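Local coordinates for DNA mismatch repair protein MutL (Aquifex aeolicus, PDB 6LZI) that binds and hydrolyses ATP through its N-terminal GHKL-type ATPase domain and takes part in DNA mismatch repair, probably as an endonuclease, at residues T219-S225 with L260-E266; G231-V235 with L247-R252; V61-V65 with K114-V118; T54-P58 with S105-E110. All blocks are in the same frame, centred on the assembly; numbering follows the deposited sequence.

Contact 1 of 4, residues T219-S225 with L260-E266; sequences TLRAFVS and LVVLYAE
Strands 219-225 and 260-266 run antiparallel, with axes 4.6 Å apart at closest approach and their N-to-C directions at 167°. Eight backbone hydrogen bonds join them, two at each of the pairs Thr219-Glu266, Arg221-Tyr264, Phe223-Val262 and Ser225-Leu260. The one from Tyr264 N to Arg221 O measures 2.8 Å. Between these bonds Ala222 CA comes within 3.0 Å of Val262 O, a CA-H...O contact.

One face of the ladder is aliphatic. Leu220 CD2 reaches over to Ala265 CB at 3.8 Å and to Leu263 CD1 at 3.9 Å. The other face carries the aromatic pair. Phe223 CE1 meets Tyr264 CE1 at 3.7 Å, rim to rim, with the ring planes at 84°, and neither ring lies over the other. Tyr264 CG stands anti to its carbonyl carbon (chi1 -62°), which leaves Arg221 O at the edge of the ring, in its plane. The Tyr264 hydroxyl bonds Leu172 O, and Arg221 pairs with Glu210. Helix 196-204 packs on this aromatic face. Strand 260-266 is the central strand of a mixed five-stranded sheet and 219-225 is its neighbour on one side, in the S5-like domain that follows the ATPase domain in MutL proteins.

Contact 2 of 4, residues G231-V235 with L247-R252; sequences GKYYV and LKEFLR
Tyr233 CG stands anti to the carbonyl carbon (chi1 -46°), and the ring extends from strand 232-235 against helix 247-252. Lys248 starts with CG anti to the backbone N, then bends at chi3 and chi4. The bends bring its ammonium group back over the strand.

Lys248 NZ lies at the edge of the Tyr233 ring, near its plane, 3.4 Å from CD1. It gives a weak hydrogen bond to Tyr233 O at 3.3 Å. Tyr233 N is also close to this nitrogen, but both are donors and do not bond. The aliphatic part of the lysine packs too, with Lys248 CG 3.6 Å from Tyr233 CB.

One face of the Tyr233 ring is met by Arg252, whose CB sits 4.0 Å above the plane, toward the rim. Farther out, Arg252 NH2 is 3.6 Å from Tyr233 CE1. The guanidinium plane is turned 75° from the ring, so the two groups are not stacked flat.

This is helix-on-sheet packing in the S5-like domain. Helix 245-254 lies across one face of the five-stranded sheet, on strand 232-237 and its neighbour 260-266. The strand and helix segments cross at 129°.

Deeper in the layer the contact is purely apolar. Val235 packs its two methyls against two leucines a helical turn apart. Val235 CG1 touches Leu247 CD2 at 3.5 Å, and Val235 CG2 touches Leu251 CD1 at 3.6 Å. Leu251 also packs on Val261, and Leu247 on Leu292 of helix 292-298. On the far side of the strand, the Tyr234 hydroxyl bonds Glu165.

Contact 3 of 4, residues V61-V65 with K114-V118; sequences VEKVV and KEIEV
Residues 62-64 have helical backbone angles without regular helical bonds and run beside strand 114-118, with Glu62 CA 6.7 Å from Ile116 CA and Val65 CA 8.0 Å from Val118 CA. No hydrogen bond joins the two segments. The contact is made by side chains alone.

Ile116 is the central residue. Its CG1 is anti to the backbone N (chi1 -177°) and its chain stays extended at chi2, which carries CD1 out to residues 61-65. There Ile116 CD1 meets Glu62 CG at 3.5 Å and Val65 CG2 at 3.6 Å. Glu62 takes part with its aliphatic stem, and its carboxylate leads away. The other branch, Ile116 CG2, packs on Val61 CG1 at 3.8 Å. Val61 and Ile116 lie alongside, pointing opposite ways.

Both segments belong to the Bergerat-type ATPase fold, where helices and loops lie on one face of a mixed eight-stranded sheet. Here the connection after helix 58-61 rests on strand 113-119. Val64 of this connection lines the ADP pocket and touches the nucleotide.

Val65 and Val118 meet tip to tip. Val65 CG1 and Val118 CG2 are 3.4 Å apart, closer than usual for two methyl carbons. Both residues touch Ser96 of helix 91-96. At the other end, Lys114 lays its aliphatic chain by Val61, with Lys114 CD 4.1 Å from Val61 CB. On the opposite face of the strand, Glu115 and Glu117 form salt bridges with Arg127.

Contact 4 of 4, residues T54-P58 with S105-E110; sequences TGIHP and SRFFQE. With ADP (adenosine-5'-diphosphate), chain H.
Hydrogen bonds fix the backbone of loop 54-58 against the end of strand 100-106 and the turn after it. Phe108 N bonds Thr54 O at 3.0 Å, with the donor tilted 33° from the carbonyl plane. Ile56 N makes a weak bond to Ser105 OG at 2.8 Å. That hydroxyl has further partners in Thr135 and Gly134. One water bridges the two segments, donating to Ile56 O and to Ser105 O. Gly55, with positive phi and no side chain, lets its CA come up against Arg106 O in a straight CA-H...O contact of 3.5 Å.

The aromatic contacts centre on Phe107, whose CG is anti to its backbone N (chi1 -166°). His57 CB lies over the face of its ring, 4.0 Å from the centroid, in a CH-pi contact. The edge of the imidazole is directed to the same ring in an offset edge-to-face pair, planes at 70°. Phe108 CD1 covers the opposite face. Phe107 is thus held between His57 and its own neighbour. It begins a type I turn that ends at Glu110.

Among the polar side chains, His57 ND1 caps Glu59 N at the start of the next helix. His57 NE2 lies 3.2 Å from Glu110 OE1, but the angle is poor for a hydrogen bond. Arg106 NE bonds Glu110 O and steadies the turn, and Arg106 NH1 bonds Met131 O.

Toward the nucleotide, Ile56 CG1 touches ADP N3 at 3.3 Å. Gly55 and Ile56 both line the pocket. The contacts with Ser105 and Phe107 probably help to hold the loop that touches the adenine.

The four contacts form two pairs on opposite sides of the chain's centre. Contacts 3 and 4 lie in the ATPase domain, with centres 12 Å apart. Their segments alternate along the chain, and strands 100-106 and 113-119 are neighbours in the eight-stranded sheet. Together they hold Gly55, Ile56 and Val64 of the ADP pocket. Contacts 1 and 2 come later in the chain, in the S5-like domain, with centres 10 Å apart. In sequence, both segments of contact 2 come between the two strands of contact 1, and strands 260-266 and 232-237 pair in one sheet. About 38 to 42 Å separates the centres of the two groups. The second pair is therefore remote from the nucleotide.

Contact 1 of 4, residues T219-S225 with L260-E266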
# COMPACT_ATOMS: atom_id res chain seq x y z
N THR A 219 -6.02 -20.32 -12.08
CA THR A 219 -5.38 -20.80 -10.86
C THR A 219 -5.90 -20.05 -9.64
O THR A 219 -5.99 -18.82 -9.65
CB THR A 219 -3.86 -20.69 -10.98
OG1 THR A 219 -3.45 -21.40 -12.16
CG2 THR A 219 -3.18 -21.33 -9.78
N LEU A 220 -6.25 -20.82 -8.59
CA LEU A 220 -6.74 -20.29 -7.32
C LEU A 220 -5.88 -20.81 -6.19
O LEU A 220 -5.53 -22.00 -6.16
CB LEU A 220 -8.20 -20.70 -7.08
CG LEU A 220 -9.22 -20.34 -8.14
CD1 LEU A 220 -10.54 -21.09 -7.85
CD2 LEU A 220 -9.45 -18.84 -8.22
N ARG A 221 -5.51 -19.92 -5.29
CA ARG A 221 -4.82 -20.24 -4.05
C ARG A 221 -5.52 -19.43 -2.97
O ARG A 221 -5.54 -18.19 -3.04
CB ARG A 221 -3.34 -19.88 -4.16
CG ARG A 221 -2.43 -20.32 -3.01
CD ARG A 221 -1.03 -19.77 -3.21
NE ARG A 221 -0.11 -20.36 -2.27
CZ ARG A 221 1.18 -20.05 -2.15
NH1 ARG A 221 1.73 -19.12 -2.93
NH2 ARG A 221 1.90 -20.68 -1.23
N ALA A 222 -6.11 -20.11 -1.98
CA ALA A 222 -6.70 -19.40 -0.85
C ALA A 222 -6.07 -19.79 0.47
O ALA A 222 -5.46 -20.87 0.62
CB ALA A 222 -8.22 -19.62 -0.77
N PHE A 223 -6.27 -18.92 1.46
CA PHE A 223 -5.92 -19.20 2.84
C PHE A 223 -7.17 -18.95 3.65
O PHE A 223 -7.71 -17.84 3.57
CB PHE A 223 -4.77 -18.27 3.32
CG PHE A 223 -3.55 -18.40 2.45
CD1 PHE A 223 -3.45 -17.67 1.25
CD2 PHE A 223 -2.56 -19.32 2.76
CE1 PHE A 223 -2.33 -17.84 0.39
CE2 PHE A 223 -1.48 -19.51 1.94
CZ PHE A 223 -1.37 -18.77 0.73
N VAL A 224 -7.62 -19.97 4.40
CA VAL A 224 -8.90 -19.90 5.08
C VAL A 224 -8.68 -20.12 6.57
O VAL A 224 -7.86 -20.95 6.98
CB VAL A 224 -9.91 -20.94 4.52
CG1 VAL A 224 -10.13 -20.66 3.06
CG2 VAL A 224 -9.39 -22.32 4.70
N SER A 225 -9.42 -19.38 7.40
CA SER A 225 -9.42 -19.65 8.84
C SER A 225 -10.85 -19.51 9.33
O SER A 225 -11.46 -18.45 9.11
CB SER A 225 -8.52 -18.67 9.59
OG SER A 225 -8.53 -18.94 10.98
N LEU A 260 -12.34 -16.29 7.70
CA LEU A 260 -11.40 -15.48 6.94
C LEU A 260 -11.05 -16.20 5.64
O LEU A 260 -10.67 -17.38 5.68
CB LEU A 260 -10.12 -15.22 7.74
CG LEU A 260 -9.02 -14.67 6.83
CD1 LEU A 260 -9.29 -13.20 6.45
CD2 LEU A 260 -7.71 -14.93 7.56
N VAL A 261 -11.16 -15.50 4.51
CA VAL A 261 -10.85 -16.10 3.20
C VAL A 261 -9.98 -15.12 2.44
O VAL A 261 -10.42 -14.00 2.17
CB VAL A 261 -12.10 -16.42 2.38
CG1 VAL A 261 -11.68 -17.01 1.04
CG2 VAL A 261 -13.05 -17.39 3.13
N VAL A 262 -8.75 -15.52 2.09
CA VAL A 262 -7.89 -14.69 1.27
C VAL A 262 -7.66 -15.45 -0.00
O VAL A 262 -7.01 -16.49 0.00
CB VAL A 262 -6.55 -14.35 1.94
CG1 VAL A 262 -5.77 -13.39 1.04
CG2 VAL A 262 -6.78 -13.81 3.36
N LEU A 263 -8.19 -14.93 -1.10
CA LEU A 263 -8.18 -15.63 -2.37
C LEU A 263 -7.26 -14.92 -3.35
O LEU A 263 -7.47 -13.74 -3.67
CB LEU A 263 -9.59 -15.73 -2.95
CG LEU A 263 -9.72 -16.28 -4.37
CD1 LEU A 263 -9.39 -17.77 -4.43
CD2 LEU A 263 -11.12 -16.02 -4.90
N TYR A 264 -6.26 -15.64 -3.83
CA TYR A 264 -5.38 -15.18 -4.90
C TYR A 264 -5.78 -15.90 -6.18
O TYR A 264 -5.58 -17.11 -6.30
CB TYR A 264 -3.92 -15.48 -4.56
CG TYR A 264 -3.47 -14.75 -3.32
CD1 TYR A 264 -3.71 -15.28 -2.03
CD2 TYR A 264 -2.84 -13.53 -3.44
CE1 TYR A 264 -3.27 -14.55 -0.90
CE2 TYR A 264 -2.43 -12.79 -2.31
CZ TYR A 264 -2.64 -13.36 -1.05
OH TYR A 264 -2.27 -12.66 0.08
N ALA A 265 -6.36 -15.15 -7.11
CA ALA A 265 -6.78 -15.69 -8.39
C ALA A 265 -5.82 -15.20 -9.47
O ALA A 265 -5.44 -14.02 -9.48
CB ALA A 265 -8.21 -15.26 -8.72
N GLU A 266 -5.45 -16.11 -10.36
CA GLU A 266 -4.63 -15.82 -11.53
C GLU A 266 -5.43 -16.23 -12.76
O GLU A 266 -5.79 -17.41 -12.90
CB GLU A 266 -3.31 -16.58 -11.47
CG GLU A 266 -2.14 -15.91 -12.19
CD GLU A 266 -1.22 -16.94 -12.81
OE1 GLU A 266 -1.71 -17.76 -13.62
OE2 GLU A 266 -0.03 -16.97 -12.44

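Contact 2 of 4, residues G231-V235 with L247-R252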
# COMPACT_ATOMS: atom_id res chain seq x y z
N GLY A 231 -15.95 -12.38 10.01
CA GLY A 231 -15.89 -12.78 8.61
C GLY A 231 -15.21 -11.75 7.70
O GLY A 231 -15.56 -10.59 7.75
N LYS A 232 -14.24 -12.17 6.88
CA LYS A 232 -13.51 -11.25 6.01
C LYS A 232 -13.12 -11.97 4.72
O LYS A 232 -12.59 -13.10 4.80
CB LYS A 232 -12.24 -10.73 6.71
CG LYS A 232 -12.47 -9.83 7.94
CD LYS A 232 -13.09 -8.49 7.55
CE LYS A 232 -13.42 -7.61 8.79
NZ LYS A 232 -12.19 -6.97 9.38
N TYR A 233 -13.32 -11.31 3.57
CA TYR A 233 -13.23 -11.98 2.26
C TYR A 233 -12.45 -11.10 1.29
O TYR A 233 -13.03 -10.20 0.67
CB TYR A 233 -14.61 -12.31 1.72
CG TYR A 233 -15.45 -12.92 2.79
CD1 TYR A 233 -16.20 -12.12 3.65
CD2 TYR A 233 -15.47 -14.28 2.97
CE1 TYR A 233 -16.95 -12.68 4.66
CE2 TYR A 233 -16.24 -14.87 3.98
CZ TYR A 233 -16.98 -14.07 4.81
OH TYR A 233 -17.73 -14.64 5.82
N TYR A 234 -11.15 -11.38 1.18
CA TYR A 234 -10.22 -10.66 0.33
C TYR A 234 -10.00 -11.42 -0.97
O TYR A 234 -9.92 -12.65 -1.00
CB TYR A 234 -8.88 -10.47 1.05
CG TYR A 234 -8.97 -9.59 2.26
CD1 TYR A 234 -9.48 -10.07 3.45
CD2 TYR A 234 -8.58 -8.25 2.21
CE1 TYR A 234 -9.59 -9.24 4.55
CE2 TYR A 234 -8.66 -7.43 3.32
CZ TYR A 234 -9.19 -7.94 4.48
OH TYR A 234 -9.28 -7.12 5.57
N VAL A 235 -9.91 -10.67 -2.06
CA VAL A 235 -9.78 -11.24 -3.39
C VAL A 235 -8.73 -10.46 -4.16
O VAL A 235 -8.84 -9.24 -4.32
CB VAL A 235 -11.09 -11.21 -4.18
CG1 VAL A 235 -10.85 -11.83 -5.53
CG2 VAL A 235 -12.20 -11.93 -3.42
N LEU A 247 -18.37 -11.36 -5.77
CA LEU A 247 -17.40 -12.37 -5.38
C LEU A 247 -17.36 -12.57 -3.87
O LEU A 247 -17.32 -13.71 -3.41
CB LEU A 247 -16.02 -12.02 -5.95
CG LEU A 247 -14.94 -13.11 -5.98
CD1 LEU A 247 -15.55 -14.47 -6.25
CD2 LEU A 247 -13.90 -12.79 -7.04
N LYS A 248 -17.43 -11.49 -3.08
CA LYS A 248 -17.34 -11.63 -1.62
C LYS A 248 -18.57 -12.36 -1.07
O LYS A 248 -18.45 -13.21 -0.17
CB LYS A 248 -17.17 -10.26 -0.97
CG LYS A 248 -17.30 -10.23 0.57
CD LYS A 248 -17.24 -8.80 1.16
CE LYS A 248 -15.81 -8.36 1.53
NZ LYS A 248 -15.25 -8.99 2.81
N GLU A 249 -19.76 -12.07 -1.61
CA GLU A 249 -20.96 -12.77 -1.18
C GLU A 249 -20.87 -14.26 -1.46
O GLU A 249 -21.34 -15.09 -0.68
CB GLU A 249 -22.20 -12.20 -1.88
CG GLU A 249 -22.54 -10.74 -1.57
CD GLU A 249 -23.74 -10.24 -2.38
OE1 GLU A 249 -24.67 -9.63 -1.80
OE2 GLU A 249 -23.75 -10.46 -3.62
N PHE A 250 -20.28 -14.63 -2.60
CA PHE A 250 -20.15 -16.04 -2.96
C PHE A 250 -19.10 -16.73 -2.10
O PHE A 250 -19.25 -17.92 -1.78
CB PHE A 250 -19.80 -16.16 -4.44
CG PHE A 250 -19.69 -17.58 -4.93
CD1 PHE A 250 -18.49 -18.28 -4.81
CD2 PHE A 250 -20.76 -18.21 -5.53
CE1 PHE A 250 -18.38 -19.58 -5.26
CE2 PHE A 250 -20.66 -19.51 -5.99
CZ PHE A 250 -19.47 -20.20 -5.86
N LEU A 251 -18.03 -16.02 -1.73
CA LEU A 251 -17.08 -16.57 -0.76
C LEU A 251 -17.73 -16.70 0.61
O LEU A 251 -17.51 -17.68 1.32
CB LEU A 251 -15.83 -15.68 -0.66
CG LEU A 251 -14.85 -15.55 -1.83
CD1 LEU A 251 -13.86 -14.44 -1.48
CD2 LEU A 251 -14.12 -16.87 -2.11
N ARG A 252 -18.56 -15.73 0.99
CA ARG A 252 -19.37 -15.89 2.19
C ARG A 252 -20.28 -17.11 2.08
O ARG A 252 -20.40 -17.89 3.04
CB ARG A 252 -20.19 -14.62 2.41
CG ARG A 252 -20.92 -14.54 3.75
CD ARG A 252 -21.53 -13.14 3.94
NE ARG A 252 -20.51 -12.09 4.10
CZ ARG A 252 -20.21 -11.18 3.18
NH1 ARG A 252 -20.84 -11.17 2.01
NH2 ARG A 252 -19.27 -10.27 3.43

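Contact 3 of 4, residues V61-V65 with K114-V118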
# COMPACT_ATOMS: atom_id res chain seq x y z
N VAL A 61 15.12 14.51 -10.58
CA VAL A 61 14.31 14.85 -9.41
C VAL A 61 13.32 15.98 -9.75
O VAL A 61 12.12 15.88 -9.46
CB VAL A 61 15.21 15.21 -8.21
CG1 VAL A 61 14.39 15.78 -7.06
CG2 VAL A 61 15.96 13.99 -7.75
N GLU A 62 13.80 17.04 -10.44
CA GLU A 62 12.93 18.20 -10.66
C GLU A 62 11.76 17.85 -11.57
O GLU A 62 10.63 18.33 -11.36
CB GLU A 62 13.72 19.38 -11.24
CG GLU A 62 13.13 20.73 -10.84
CD GLU A 62 13.40 21.87 -11.82
OE1 GLU A 62 14.58 22.07 -12.21
OE2 GLU A 62 12.43 22.57 -12.20
N LYS A 63 12.02 16.96 -12.53
CA LYS A 63 11.04 16.58 -13.54
C LYS A 63 9.79 15.94 -12.94
O LYS A 63 8.67 16.18 -13.42
CB LYS A 63 11.75 15.63 -14.52
CG LYS A 63 11.00 15.25 -15.79
CD LYS A 63 10.23 13.94 -15.59
CE LYS A 63 11.13 12.85 -14.98
NZ LYS A 63 10.34 11.84 -14.22
N VAL A 64 9.94 15.14 -11.88
CA VAL A 64 8.84 14.31 -11.43
C VAL A 64 7.73 15.09 -10.76
O VAL A 64 6.65 14.54 -10.52
CB VAL A 64 9.35 13.21 -10.47
CG1 VAL A 64 10.44 12.39 -11.12
CG2 VAL A 64 9.83 13.82 -9.16
N VAL A 65 7.94 16.36 -10.43
CA VAL A 65 6.91 17.14 -9.76
C VAL A 65 5.65 17.19 -10.61
O VAL A 65 5.02 18.24 -10.76
CB VAL A 65 7.39 18.56 -9.42
CG1 VAL A 65 6.46 19.20 -8.38
CG2 VAL A 65 8.81 18.52 -8.90
N LYS A 114 19.20 14.38 -3.39
CA LYS A 114 18.70 15.68 -3.73
C LYS A 114 17.25 15.80 -3.26
O LYS A 114 16.45 14.85 -3.35
CB LYS A 114 18.84 15.91 -5.27
CG LYS A 114 18.08 17.13 -5.80
CD LYS A 114 18.42 17.49 -7.22
CE LYS A 114 19.91 17.37 -7.49
NZ LYS A 114 20.87 18.27 -6.75
N GLU A 115 16.87 17.00 -2.86
CA GLU A 115 15.55 17.22 -2.28
C GLU A 115 14.86 18.36 -3.02
O GLU A 115 15.48 19.38 -3.27
CB GLU A 115 15.69 17.54 -0.80
CG GLU A 115 14.35 17.98 -0.24
CD GLU A 115 14.40 18.26 1.21
OE1 GLU A 115 14.75 17.35 1.95
OE2 GLU A 115 14.10 19.40 1.60
N ILE A 116 13.61 18.18 -3.40
CA ILE A 116 12.85 19.25 -4.04
C ILE A 116 11.67 19.57 -3.14
O ILE A 116 11.09 18.69 -2.49
CB ILE A 116 12.38 18.84 -5.45
CG1 ILE A 116 11.65 19.99 -6.13
CG2 ILE A 116 11.47 17.61 -5.43
CD1 ILE A 116 11.78 20.01 -7.65
N GLU A 117 11.35 20.84 -3.04
CA GLU A 117 10.28 21.28 -2.17
C GLU A 117 9.26 22.07 -3.00
O GLU A 117 9.63 22.86 -3.87
CB GLU A 117 10.80 22.12 -0.99
CG GLU A 117 9.67 22.58 -0.09
CD GLU A 117 10.14 23.30 1.17
OE1 GLU A 117 11.29 23.76 1.17
OE2 GLU A 117 9.38 23.41 2.15
N VAL A 118 7.99 21.77 -2.78
CA VAL A 118 6.94 22.34 -3.62
C VAL A 118 5.80 22.72 -2.70
O VAL A 118 5.51 22.00 -1.74
CB VAL A 118 6.45 21.34 -4.71
CG1 VAL A 118 5.20 21.84 -5.40
CG2 VAL A 118 7.57 21.06 -5.72

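Contact 4 of 4, residues T54-P58 with S105-E110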
# COMPACT_ATOMS: atom_id res chain seq x y z
N THR A 54 15.58 2.07 -5.87
CA THR A 54 16.72 2.50 -6.66
C THR A 54 16.93 4.00 -6.63
O THR A 54 17.95 4.47 -7.13
CB THR A 54 16.51 2.07 -8.13
OG1 THR A 54 15.54 2.93 -8.73
CG2 THR A 54 15.97 0.71 -8.16
N GLY A 55 15.95 4.77 -6.13
CA GLY A 55 16.05 6.21 -6.15
C GLY A 55 15.93 6.82 -7.55
O GLY A 55 15.55 6.18 -8.54
N ILE A 56 16.16 8.13 -7.58
CA ILE A 56 15.93 8.97 -8.74
C ILE A 56 17.20 9.76 -8.95
O ILE A 56 17.77 10.29 -7.98
CB ILE A 56 14.71 9.90 -8.55
CG1 ILE A 56 13.46 9.07 -8.18
CG2 ILE A 56 14.42 10.73 -9.81
CD1 ILE A 56 12.45 9.83 -7.37
N HIS A 57 17.69 9.77 -10.20
CA HIS A 57 18.92 10.49 -10.49
C HIS A 57 18.67 11.96 -10.19
O HIS A 57 17.55 12.44 -10.42
CB HIS A 57 19.34 10.35 -11.95
CG HIS A 57 20.71 10.90 -12.21
ND1 HIS A 57 20.95 12.24 -12.39
CD2 HIS A 57 21.92 10.29 -12.26
CE1 HIS A 57 22.25 12.44 -12.56
NE2 HIS A 57 22.86 11.27 -12.48
N PRO A 58 19.66 12.68 -9.64
CA PRO A 58 19.46 14.13 -9.41
C PRO A 58 18.93 14.89 -10.62
O PRO A 58 18.13 15.82 -10.45
CB PRO A 58 20.87 14.62 -9.04
CG PRO A 58 21.55 13.44 -8.47
CD PRO A 58 21.01 12.25 -9.23
N SER A 105 15.59 12.14 -2.70
CA SER A 105 15.97 10.85 -3.32
C SER A 105 17.47 10.80 -3.61
O SER A 105 18.10 11.77 -4.05
CB SER A 105 15.21 10.59 -4.63
OG SER A 105 15.42 9.28 -5.09
N ARG A 106 18.05 9.63 -3.33
CA ARG A 106 19.43 9.35 -3.61
C ARG A 106 19.44 8.16 -4.58
O ARG A 106 18.91 7.08 -4.25
CB ARG A 106 20.17 9.00 -2.35
CG ARG A 106 21.67 8.73 -2.66
CD ARG A 106 22.42 8.40 -1.33
NE ARG A 106 23.66 7.68 -1.59
CZ ARG A 106 24.40 7.17 -0.61
NH1 ARG A 106 24.03 7.37 0.66
NH2 ARG A 106 25.48 6.43 -0.88
N PHE A 107 19.99 8.39 -5.74
CA PHE A 107 20.04 7.36 -6.78
C PHE A 107 21.08 6.32 -6.40
O PHE A 107 22.13 6.65 -5.84
CB PHE A 107 20.42 8.07 -8.09
CG PHE A 107 20.20 7.27 -9.35
CD1 PHE A 107 18.95 6.76 -9.66
CD2 PHE A 107 21.20 7.20 -10.27
CE1 PHE A 107 18.75 6.07 -10.85
CE2 PHE A 107 21.01 6.50 -11.51
CZ PHE A 107 19.77 5.96 -11.78
N PHE A 108 20.84 5.07 -6.77
CA PHE A 108 21.78 4.02 -6.40
C PHE A 108 23.21 4.33 -6.88
O PHE A 108 24.19 3.89 -6.24
CB PHE A 108 21.27 2.65 -6.92
CG PHE A 108 21.42 2.47 -8.41
CD1 PHE A 108 20.40 2.89 -9.26
CD2 PHE A 108 22.53 1.82 -8.93
CE1 PHE A 108 20.53 2.71 -10.66
CE2 PHE A 108 22.68 1.63 -10.32
CZ PHE A 108 21.68 2.09 -11.17
N GLN A 109 23.39 5.14 -7.91
CA GLN A 109 24.74 5.39 -8.41
C GLN A 109 25.41 6.60 -7.75
O GLN A 109 26.58 6.88 -8.04
CB GLN A 109 24.72 5.61 -9.93
CG GLN A 109 23.88 4.62 -10.70
CD GLN A 109 24.41 4.36 -12.11
OE1 GLN A 109 24.16 5.15 -13.03
NE2 GLN A 109 25.13 3.25 -12.28
N GLU A 110 24.71 7.32 -6.88
CA GLU A 110 25.17 8.61 -6.38
C GLU A 110 25.50 8.53 -4.90
O GLU A 110 24.91 7.75 -4.16
CB GLU A 110 24.10 9.67 -6.60
CG GLU A 110 23.83 9.95 -8.05
CD GLU A 110 24.97 10.69 -8.72
OE1 GLU A 110 24.80 11.10 -9.89
OE2 GLU A 110 26.03 10.90 -8.08
PB ADP H . 4.17 7.23 -12.63
O1B ADP H . 4.58 6.44 -11.43
O2B ADP H . 5.25 7.20 -13.75
O3B ADP H . 2.84 6.78 -13.18
PA ADP H . 4.43 9.34 -10.72
O1A ADP H . 4.05 10.80 -10.74
O2A ADP H . 3.82 8.55 -9.61
O3A ADP H . 4.02 8.76 -12.21
O5' ADP H . 6.02 9.19 -10.48
C5' ADP H . 6.74 9.78 -11.57
C4' ADP H . 8.10 9.11 -11.73
O4' ADP H . 8.90 9.43 -10.62
C3' ADP H . 8.11 7.60 -11.82
O3' ADP H . 8.00 7.20 -13.21
C2' ADP H . 9.50 7.25 -11.31
O2' ADP H . 10.37 7.46 -12.47
C1' ADP H . 9.79 8.37 -10.33
N9 ADP H . 9.52 7.98 -8.95
C8 ADP H . 8.48 8.37 -8.16
N7 ADP H . 8.58 7.83 -6.92
C5 ADP H . 9.70 7.07 -6.96
C6 ADP H . 10.37 6.22 -5.96
N6 ADP H . 9.82 6.08 -4.72
N1 ADP H . 11.51 5.59 -6.34
C2 ADP H . 12.00 5.75 -7.64
N3 ADP H . 11.46 6.52 -8.58
C4 ADP H . 10.33 7.19 -8.25
O HOH W 1 18.92 12.28 -6.63